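PDB 4IND: C381 turret protein from Sulfolobus turreted icosahedral virus, which probably forms part of the turrets of the viral capsid, as a pentamer of subunits with three successive jelly-roll domains. Local coordinates for residues S170-K175 and Y236-F241; G176-K181 and L230-D235. All coordinates share one frame; numbering follows the deposited sequence.

Contact 1: S170-K175 and Y236-F241; sequences SFRLRK and YEDVKF. With 2HP (dihydrogenphosphate ion), chain V; 2HP (dihydrogenphosphate ion), chain U.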
loop_
_atom_site.group_PDB
_atom_site.type_symbol
_atom_site.label_atom_id
_atom_site.label_comp_id
_atom_site.label_asym_id
_atom_site.label_seq_id
_atom_site.Cartn_x
_atom_site.Cartn_y
_atom_site.Cartn_z
ATOM N N SER A 170 -20.528 -16.469 9.267
ATOM C CA SER A 170 -20.027 -16.145 7.930
ATOM C C SER A 170 -19.437 -14.746 7.933
ATOM O O SER A 170 -19.861 -13.895 8.707
ATOM C CB SER A 170 -21.160 -16.196 6.901
ATOM O OG SER A 170 -21.687 -17.498 6.798
ATOM N N PHE A 171 -18.483 -14.498 7.039
ATOM C CA PHE A 171 -17.947 -13.151 6.868
ATOM C C PHE A 171 -17.292 -13.029 5.495
ATOM O O PHE A 171 -16.947 -14.031 4.884
ATOM C CB PHE A 171 -16.982 -12.789 8.010
ATOM C CG PHE A 171 -16.060 -13.902 8.416
ATOM C CD1 PHE A 171 -14.848 -14.099 7.768
ATOM C CD2 PHE A 171 -16.394 -14.745 9.459
ATOM C CE1 PHE A 171 -13.992 -15.128 8.143
ATOM C CE2 PHE A 171 -15.542 -15.776 9.844
ATOM C CZ PHE A 171 -14.338 -15.970 9.185
ATOM N N ARG A 172 -17.159 -11.805 5.001
ATOM C CA ARG A 172 -16.522 -11.559 3.706
ATOM C C ARG A 172 -15.098 -11.112 3.957
ATOM O O ARG A 172 -14.864 -10.249 4.796
ATOM C CB ARG A 172 -17.256 -10.443 2.936
ATOM C CG ARG A 172 -16.626 -10.139 1.593
ATOM C CD ARG A 172 -16.801 -8.698 1.120
ATOM N NE ARG A 172 -16.015 -7.747 1.910
ATOM C CZ ARG A 172 -16.039 -6.430 1.697
ATOM N NH1 ARG A 172 -16.817 -5.923 0.740
ATOM N NH2 ARG A 172 -15.312 -5.606 2.443
ATOM N N LEU A 173 -14.143 -11.695 3.238
ATOM C CA LEU A 173 -12.750 -11.254 3.326
ATOM C C LEU A 173 -12.294 -10.788 1.963
ATOM O O LEU A 173 -12.479 -11.503 0.979
ATOM C CB LEU A 173 -11.848 -12.400 3.781
ATOM C CG LEU A 173 -12.173 -13.028 5.127
ATOM C CD1 LEU A 173 -11.184 -14.157 5.423
ATOM C CD2 LEU A 173 -12.120 -11.975 6.228
ATOM N N ARG A 174 -11.693 -9.607 1.885
ATOM C CA ARG A 174 -11.183 -9.153 0.597
ATOM C C ARG A 174 -9.841 -9.841 0.389
ATOM O O ARG A 174 -9.363 -10.535 1.278
ATOM C CB ARG A 174 -11.003 -7.646 0.600
ATOM C CG ARG A 174 -10.058 -7.196 1.692
ATOM C CD ARG A 174 -9.493 -5.833 1.403
ATOM N NE ARG A 174 -8.609 -5.415 2.476
ATOM C CZ ARG A 174 -8.986 -4.712 3.541
ATOM N NH1 ARG A 174 -10.252 -4.320 3.692
ATOM N NH2 ARG A 174 -8.079 -4.397 4.459
ATOM N N LYS A 175 -9.225 -9.628 -0.760
ATOM C CA LYS A 175 -7.984 -10.324 -1.095
ATOM C C LYS A 175 -6.938 -10.199 -0.001
ATOM O O LYS A 175 -6.769 -9.149 0.626
ATOM C CB LYS A 175 -7.411 -9.833 -2.435
ATOM C CG LYS A 175 -6.899 -8.395 -2.428
ATOM C CD LYS A 175 -6.562 -7.927 -3.859
ATOM C CE LYS A 175 -5.922 -6.543 -3.872
ATOM N NZ LYS A 175 -4.544 -6.586 -3.287
ATOM N N TYR A 236 -13.232 -15.423 -4.524
ATOM C CA TYR A 236 -14.169 -16.051 -3.597
ATOM C C TYR A 236 -13.936 -15.461 -2.228
ATOM O O TYR A 236 -12.958 -15.770 -1.577
ATOM C CB TYR A 236 -13.975 -17.575 -3.589
ATOM C CG TYR A 236 -14.380 -18.197 -4.901
ATOM C CD1 TYR A 236 -15.682 -18.617 -5.117
ATOM C CD2 TYR A 236 -13.474 -18.307 -5.942
ATOM C CE1 TYR A 236 -16.064 -19.151 -6.322
ATOM C CE2 TYR A 236 -13.848 -18.852 -7.166
ATOM C CZ TYR A 236 -15.144 -19.268 -7.347
ATOM O OH TYR A 236 -15.532 -19.803 -8.557
ATOM N N GLU A 237 -14.834 -14.589 -1.787
ATOM C CA GLU A 237 -14.545 -13.802 -0.598
ATOM C C GLU A 237 -15.407 -14.188 0.587
ATOM O O GLU A 237 -15.101 -13.817 1.707
ATOM C CB GLU A 237 -14.692 -12.302 -0.901
ATOM C CG GLU A 237 -13.777 -11.857 -2.037
ATOM C CD GLU A 237 -13.721 -10.348 -2.251
ATOM O OE1 GLU A 237 -14.327 -9.596 -1.465
ATOM O OE2 GLU A 237 -13.076 -9.915 -3.240
ATOM N N ASP A 238 -16.493 -14.905 0.337
ATOM C CA ASP A 238 -17.393 -15.245 1.436
ATOM C C ASP A 238 -16.944 -16.524 2.140
ATOM O O ASP A 238 -16.846 -17.600 1.547
ATOM C CB ASP A 238 -18.851 -15.301 0.973
ATOM C CG ASP A 238 -19.441 -13.899 0.705
ATOM O OD1 ASP A 238 -19.604 -13.097 1.657
ATOM O OD2 ASP A 238 -19.742 -13.597 -0.462
ATOM N N VAL A 239 -16.620 -16.372 3.409
ATOM C CA VAL A 239 -16.089 -17.480 4.210
ATOM C C VAL A 239 -17.192 -17.970 5.144
ATOM O O VAL A 239 -17.939 -17.165 5.707
ATOM C CB VAL A 239 -14.871 -17.029 5.009
ATOM C CG1 VAL A 239 -14.340 -18.164 5.895
ATOM C CG2 VAL A 239 -13.783 -16.522 4.062
ATOM N N LYS A 240 -17.301 -19.284 5.301
ATOM C CA LYS A 240 -18.324 -19.850 6.190
ATOM C C LYS A 240 -17.724 -20.806 7.215
ATOM O O LYS A 240 -17.027 -21.758 6.859
ATOM C CB LYS A 240 -19.374 -20.562 5.356
ATOM C CG LYS A 240 -20.527 -21.116 6.156
ATOM C CD LYS A 240 -21.530 -21.767 5.220
ATOM C CE LYS A 240 -22.619 -22.482 5.982
ATOM N NZ LYS A 240 -23.536 -23.209 5.052
ATOM N N PHE A 241 -17.983 -20.539 8.491
ATOM C CA PHE A 241 -17.577 -21.450 9.556
ATOM C C PHE A 241 -18.826 -22.200 10.013
ATOM O O PHE A 241 -19.866 -21.586 10.230
ATOM C CB PHE A 241 -16.969 -20.670 10.713
ATOM C CG PHE A 241 -16.980 -21.425 12.009
ATOM C CD1 PHE A 241 -16.178 -22.540 12.182
ATOM C CD2 PHE A 241 -17.807 -21.024 13.051
ATOM C CE1 PHE A 241 -16.186 -23.245 13.372
ATOM C CE2 PHE A 241 -17.822 -21.714 14.254
ATOM C CZ PHE A 241 -17.011 -22.843 14.413
HETATM P P 2HP V . -18.205 -15.121 -3.232
HETATM O O1 2HP V . -17.659 -16.490 -2.730
HETATM O O2 2HP V . -17.296 -13.997 -2.847
HETATM O O3 2HP V . -19.426 -14.776 -2.453
HETATM O O4 2HP V . -18.543 -15.093 -4.746
HETATM P P 2HP U . -13.909 -4.452 5.901
HETATM O O1 2HP U . -13.457 -5.625 5.069
HETATM O O2 2HP U . -15.186 -4.093 5.209
HETATM O O3 2HP U . -12.842 -3.317 5.796
HETATM O O4 2HP U . -14.240 -4.809 7.385
HETATM O O HOH W 1 -10.456 -8.138 -2.954
#

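Contact 2: G176-K181 and L230-D235; sequences GTYAIK and LKITGD. With 2HP (dihydrogenphosphate ion), chain B; 2HP (dihydrogenphosphate ion), chain Y.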
loop_
_atom_site.group_PDB
_atom_site.type_symbol
_atom_site.label_atom_id
_atom_site.label_comp_id
_atom_site.label_asym_id
_atom_site.label_seq_id
_atom_site.Cartn_x
_atom_site.Cartn_y
_atom_site.Cartn_z
ATOM N N GLY A 176 -6.222 -11.292 0.226
ATOM C CA GLY A 176 -5.207 -11.335 1.267
ATOM C C GLY A 176 -5.053 -12.755 1.769
ATOM O O GLY A 176 -5.744 -13.655 1.306
ATOM N N THR A 177 -4.120 -12.969 2.688
ATOM C CA THR A 177 -4.051 -14.229 3.400
ATOM C C THR A 177 -4.398 -13.946 4.845
ATOM O O THR A 177 -3.978 -12.927 5.403
ATOM C CB THR A 177 -2.641 -14.843 3.288
ATOM O OG1 THR A 177 -2.350 -15.087 1.904
ATOM C CG2 THR A 177 -2.562 -16.161 4.071
ATOM N N TYR A 178 -5.196 -14.824 5.444
ATOM C CA TYR A 178 -5.689 -14.598 6.791
ATOM C C TYR A 178 -5.465 -15.770 7.717
ATOM O O TYR A 178 -5.522 -16.927 7.305
ATOM C CB TYR A 178 -7.184 -14.342 6.748
ATOM C CG TYR A 178 -7.587 -13.122 5.957
ATOM C CD1 TYR A 178 -7.887 -11.927 6.592
ATOM C CD2 TYR A 178 -7.671 -13.168 4.573
ATOM C CE1 TYR A 178 -8.283 -10.798 5.868
ATOM C CE2 TYR A 178 -8.067 -12.044 3.836
ATOM C CZ TYR A 178 -8.357 -10.872 4.486
ATOM O OH TYR A 178 -8.764 -9.763 3.773
ATOM N N ALA A 179 -5.237 -15.457 8.983
ATOM C CA ALA A 179 -5.236 -16.469 10.032
ATOM C C ALA A 179 -6.619 -16.452 10.664
ATOM O O ALA A 179 -7.175 -15.383 10.924
ATOM C CB ALA A 179 -4.178 -16.177 11.063
ATOM N N ILE A 180 -7.184 -17.634 10.897
ATOM C CA ILE A 180 -8.404 -17.737 11.684
ATOM C C ILE A 180 -8.054 -18.576 12.905
ATOM O O ILE A 180 -7.697 -19.746 12.777
ATOM C CB ILE A 180 -9.505 -18.419 10.901
ATOM C CG1 ILE A 180 -9.880 -17.561 9.691
ATOM C CG2 ILE A 180 -10.720 -18.646 11.795
ATOM C CD1 ILE A 180 -10.822 -18.266 8.721
ATOM N N LYS A 181 -8.106 -17.949 14.074
ATOM C CA LYS A 181 -7.709 -18.591 15.309
ATOM C C LYS A 181 -8.944 -18.734 16.191
ATOM O O LYS A 181 -9.711 -17.777 16.386
ATOM C CB LYS A 181 -6.616 -17.779 16.024
ATOM C CG LYS A 181 -6.040 -18.469 17.260
ATOM C CD LYS A 181 -5.113 -17.543 18.053
ATOM C CE LYS A 181 -3.890 -17.124 17.228
ATOM N NZ LYS A 181 -2.941 -16.306 18.061
ATOM N N LEU A 230 -6.308 -19.030 5.408
ATOM C CA LEU A 230 -6.965 -19.009 4.108
ATOM C C LEU A 230 -6.250 -18.044 3.210
ATOM O O LEU A 230 -6.041 -16.891 3.592
ATOM C CB LEU A 230 -8.407 -18.484 4.241
ATOM C CG LEU A 230 -9.415 -19.316 4.995
ATOM C CD1 LEU A 230 -10.780 -18.589 4.984
ATOM C CD2 LEU A 230 -9.517 -20.640 4.307
ATOM N N LYS A 231 -5.893 -18.493 2.015
ATOM C CA LYS A 231 -5.436 -17.546 1.011
ATOM C C LYS A 231 -6.615 -17.078 0.165
ATOM O O LYS A 231 -7.158 -17.830 -0.648
ATOM C CB LYS A 231 -4.347 -18.134 0.126
ATOM C CG LYS A 231 -3.880 -17.112 -0.927
ATOM C CD LYS A 231 -2.761 -17.624 -1.824
ATOM C CE LYS A 231 -2.325 -16.485 -2.738
ATOM N NZ LYS A 231 -1.245 -16.870 -3.667
ATOM N N ILE A 232 -7.044 -15.844 0.381
ATOM C CA ILE A 232 -8.147 -15.301 -0.402
ATOM C C ILE A 232 -7.559 -14.604 -1.623
ATOM O O ILE A 232 -7.027 -13.508 -1.518
ATOM C CB ILE A 232 -8.974 -14.305 0.418
ATOM C CG1 ILE A 232 -9.473 -14.974 1.712
ATOM C CG2 ILE A 232 -10.150 -13.750 -0.422
ATOM C CD1 ILE A 232 -10.480 -16.121 1.456
ATOM N N THR A 233 -7.619 -15.266 -2.768
ATOM C CA THR A 233 -7.184 -14.652 -4.024
ATOM C C THR A 233 -8.015 -13.394 -4.259
ATOM O O THR A 233 -7.506 -12.367 -4.706
ATOM C CB THR A 233 -7.397 -15.609 -5.182
ATOM O OG1 THR A 233 -6.547 -16.744 -5.009
ATOM C CG2 THR A 233 -7.087 -14.936 -6.523
ATOM N N GLY A 234 -9.296 -13.482 -3.938
ATOM C CA GLY A 234 -10.200 -12.367 -4.159
ATOM C C GLY A 234 -11.426 -12.692 -4.986
ATOM O O GLY A 234 -12.396 -11.915 -4.997
ATOM N N ASP A 235 -11.407 -13.828 -5.690
ATOM C CA ASP A 235 -12.560 -14.184 -6.504
ATOM C C ASP A 235 -13.608 -14.962 -5.711
ATOM O O ASP A 235 -14.736 -15.117 -6.160
ATOM C CB ASP A 235 -12.185 -14.883 -7.836
ATOM C CG ASP A 235 -11.196 -16.048 -7.657
ATOM O OD1 ASP A 235 -10.608 -16.213 -6.564
ATOM O OD2 ASP A 235 -10.992 -16.801 -8.633
HETATM P P 2HP B . 1.904 -17.860 -2.263
HETATM O O1 2HP B . 2.837 -18.982 -1.917
HETATM O O2 2HP B . 0.933 -17.867 -1.117
HETATM O O3 2HP B . 1.209 -18.164 -3.635
HETATM O O4 2HP B . 2.636 -16.487 -2.271
HETATM P P 2HP Y . -2.749 -12.985 19.941
HETATM O O1 2HP Y . -1.488 -13.901 19.958
HETATM O O2 2HP Y . -2.596 -11.871 18.953
HETATM O O3 2HP Y . -2.890 -12.247 21.228
HETATM O O4 2HP Y . -3.999 -13.853 19.623
#

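Contact 1: S170-K175 and Y236-F241
Two dihydrogenphosphate ions sit at the end of this antiparallel strand pair, one held by each segment. The pair, 170-172 with 238-241, belongs to the second of the protein's three jelly-roll domains, at a margin where the neighbouring subunit closes in. Phe171 and Val239 form the hydrogen-bonded pair: Val239 N reaches Phe171 O at 2.8 Å almost along the C=O axis, and Phe171 N returns to Val239 O. Past the regular strand, Leu173 N still donates to Glu237 O, at 2.8 Å and nearly straight (169°), so the ladder runs one step into the loops. On the face that carries Phe171 and Val239, Val239 meets two side chains of the facing segment. Its CB and CG1 lie against the CE1 corner of the Phe171 ring at 3.8 Å, while CG2 meets Leu173 CD1. Phe171 takes the crowded first torsion (chi1 41°), with CG between N and the carbonyl carbon, and its ring runs alongside Val239. Arg172 and Asp238 point from the other face. Arg172 leaves with CG anti to N, its aliphatic part lies beside Glu237 of the adjoining loop, and a bend at chi3 carries NH2 to O1 of one phosphate (3.2 Å), an oxygen lying in the guanidinium plane; NH1 is bridged to Glu125. Glu237 OE1 stands well out of that plane, 4.2 Å from Arg172 NE, so any attraction is probably electrostatic only. Arg154 of the second subunit forms a salt bridge with Asp238 OD2, and its NH1 also binds the second phosphate. Glu237 N points at O2 of that ion at 2.7 Å, with a weak bond from Asp238 N to the same oxygen. A water lies 3.2 Å from Glu237 OE2 and accepts from Lys175 N.

Contact 2: G176-K181 and L230-D235
Four backbone hydrogen bonds tie strand 176-181 to the end of strand 221-232, in two antiparallel hydrogen-bonded pairs. Tyr178 and Leu230 exchange N-H and C=O at 2.9 Å in both directions, each donor lying in the carbonyl plane. At Gly176 and Ile232 the return bond, from Ile232 N to Gly176 O, is short at 2.7 Å but bent to 141°. Gly176 has backbone angles (phi 152°) that call for glycine. Between the pairs, Thr177 CA sends a C-H toward Leu230 O at 3.3 Å.

The apolar contacts lie on the face of Tyr178 and Leu230. Ile232 CG1 touches Tyr178 CD2 at 3.8 Å, the two side chains crossing at about a right angle, and the CD1 methyls of Ile180 and Leu230 touch, their side chains crossing obliquely. The Tyr178 hydroxyl is hydrogen-bonded to Arg174 O.

Phosphate contacts come from two lysines. Lys231, fully extended, puts NZ 2.8 Å from O3 of one ion; the Lys181 chain is bent at chi3, and Lys181 NZ lies 3.1 Å from O4 of another phosphate.

Strand 176-187 lies between strands 253-262 and 221-232 in one sheet of the second jelly roll, and Ile180 and Leu230 both pack on Ile202 of strand 194-203, in the facing sheet.

Overall arrangement
Contact 2 is nested inside the loop closed by contact 1: the chain turns from strand 168-172 into 176-187, and from 221-232 into 238-243. Each contact lies in a different sheet of the second jelly roll, and the two short turns link the sheets. Their centres are about 8 Å apart. Between the sheets Val239 CG1 packs on Leu230 CD1 at 3.7 Å, and Ile232 CG2 lies 3.5 Å from Leu173 O. The phosphate sites also join subunits: the kind of ion held by Glu237 N is bound by Lys181 NZ of the second subunit, so Lys181 of contact 2 and Glu237 of contact 1 share a site repeated between neighbouring chains. Lys231 instead shares its phosphate with His296.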